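Local coordinates for protein beta-lactamase (Klebsiella pneumoniae, PDB 6HUH) that probably hydrolyses beta-lactam antibiotics to substituted beta-amino acids as a class D serine beta-lactamase, thereby conferring antibiotic resistance, at residues Q90-T93 and P94-M98. Sequence-based numbering, arbitrary orientation.
Sequences QTTT and PSRWM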
loop_
_atom_site.group_PDB
_atom_site.type_symbol
_atom_site.label_atom_id
_atom_site.label_comp_id
_atom_site.label_asym_id
_atom_site.label_seq_id
_atom_site.Cartn_x
_atom_site.Cartn_y
_atom_site.Cartn_z
ATOM N N GLN A 90 6.472 12.632 -4.030
ATOM C CA GLN A 90 6.604 11.722 -5.178
ATOM C C GLN A 90 5.286 11.442 -5.894
ATOM O O GLN A 90 4.282 12.088 -5.606
ATOM C CB GLN A 90 7.319 10.409 -4.803
ATOM C CG GLN A 90 8.676 10.203 -5.542
ATOM C CD GLN A 90 8.606 9.885 -7.036
ATOM O OE1 GLN A 90 8.550 10.774 -7.897
ATOM N NE2 GLN A 90 8.724 8.611 -7.384
ATOM N N THR A 91 5.313 10.512 -6.877
ATOM C CA THR A 91 4.158 10.070 -7.664
ATOM C C THR A 91 3.166 9.367 -6.719
ATOM O O THR A 91 3.545 8.406 -6.041
ATOM C CB THR A 91 4.631 9.177 -8.838
ATOM O OG1 THR A 91 5.422 9.957 -9.731
ATOM C CG2 THR A 91 3.484 8.552 -9.609
ATOM N N THR A 92 1.927 9.870 -6.625
ATOM C CA THR A 92 0.968 9.224 -5.737
ATOM C C THR A 92 -0.143 8.530 -6.536
ATOM O O THR A 92 -0.484 8.941 -7.640
ATOM C CB THR A 92 0.454 10.178 -4.643
ATOM O OG1 THR A 92 -0.196 11.263 -5.266
ATOM C CG2 THR A 92 1.572 10.713 -3.740
ATOM N N THR A 93 -0.623 7.422 -5.990
ATOM C CA THR A 93 -1.692 6.578 -6.514
ATOM C C THR A 93 -2.876 6.737 -5.533
ATOM O O THR A 93 -2.652 7.288 -4.449
ATOM C CB THR A 93 -1.216 5.103 -6.621
ATOM O OG1 THR A 93 -1.073 4.529 -5.325
ATOM C CG2 THR A 93 0.079 4.954 -7.357
ATOM N N PRO A 94 -4.124 6.258 -5.821
ATOM C CA PRO A 94 -5.219 6.442 -4.841
ATOM C C PRO A 94 -4.987 5.751 -3.488
ATOM O O PRO A 94 -5.547 6.172 -2.485
ATOM C CB PRO A 94 -6.443 5.892 -5.581
ATOM C CG PRO A 94 -6.082 5.969 -7.021
ATOM C CD PRO A 94 -4.637 5.624 -7.056
ATOM N N SER A 95 -4.141 4.704 -3.467
ATOM C CA SER A 95 -3.764 3.917 -2.282
ATOM C C SER A 95 -2.805 4.715 -1.382
ATOM O O SER A 95 -2.943 4.713 -0.156
ATOM C CB SER A 95 -3.127 2.595 -2.716
ATOM O OG SER A 95 -2.847 1.751 -1.613
ATOM N N ARG A 96 -1.837 5.382 -2.017
ATOM C CA ARG A 96 -0.817 6.232 -1.411
ATOM C C ARG A 96 -1.440 7.579 -0.978
ATOM O O ARG A 96 -0.958 8.194 -0.029
ATOM C CB ARG A 96 0.337 6.431 -2.416
ATOM C CG ARG A 96 1.521 7.187 -1.858
ATOM C CD ARG A 96 2.681 7.206 -2.820
ATOM N NE ARG A 96 3.707 8.165 -2.397
ATOM C CZ ARG A 96 4.746 7.860 -1.625
ATOM N NH1 ARG A 96 4.903 6.624 -1.170
ATOM N NH2 ARG A 96 5.635 8.790 -1.305
ATOM N N TRP A 97 -2.506 8.023 -1.683
ATOM C CA TRP A 97 -3.287 9.251 -1.438
ATOM C C TRP A 97 -3.922 9.187 -0.072
ATOM O O TRP A 97 -3.738 10.085 0.740
ATOM C CB TRP A 97 -4.387 9.328 -2.498
ATOM C CG TRP A 97 -5.395 10.420 -2.354
ATOM C CD1 TRP A 97 -5.141 11.737 -2.112
ATOM C CD2 TRP A 97 -6.789 10.334 -2.685
ATOM N NE1 TRP A 97 -6.307 12.462 -2.178
ATOM C CE2 TRP A 97 -7.336 11.624 -2.529
ATOM C CE3 TRP A 97 -7.646 9.273 -3.028
ATOM C CZ2 TRP A 97 -8.696 11.890 -2.732
ATOM C CZ3 TRP A 97 -8.988 9.531 -3.222
ATOM C CH2 TRP A 97 -9.502 10.827 -3.086
ATOM N N MET A 98 -4.643 8.088 0.186
ATOM C CA MET A 98 -5.330 7.812 1.440
ATOM C C MET A 98 -4.349 7.680 2.595
ATOM O O MET A 98 -4.551 8.306 3.644
ATOM C CB MET A 98 -6.202 6.549 1.310
ATOM C CG MET A 98 -7.413 6.747 0.445
ATOM S SD MET A 98 -8.454 8.118 1.013
ATOM C CE MET A 98 -9.974 7.655 0.316
#
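R96 reaches back from the first turn of a helix along the loop that leads into it, and passes T92 on the way. The two side chains cross at about a right angle: CG2 of T92 meets the rim of the guanidinium, level with it, 3.6 Å from NE of R96. With CG anti to the backbone N (chi1 -174°) and every bond out to NE extended, the arginine runs straight beside the loop, bringing CD of R96 to 3.5 Å from the carbonyl O of T91. Farther out, NH2 of R96 passes CB of Q90 at 4.2 Å, and it also makes a weak hydrogen bond to the carbonyl of E87. The example illustrates how a helix start is tied to its approach: T93 stands at the N-cap of helix 94-99, P94 occupies the first helical position, and N of W97 donates to O of T93 over 2.9 Å, closing the opening turn. OG1 of T93 sits in front of that turn, 3.8 Å from CB of S95 and equally far from CB of R96. W97 turns its indole away from the loop, with SD of M98 above one face, shifted toward its rim, and NE1 hydrogen-bonded to OG of S106; its side chain lies about 8 Å from that of S51, the predicted acylated serine. T92 meanwhile packs on W104 and Y105, joining this corner to helix 103-113.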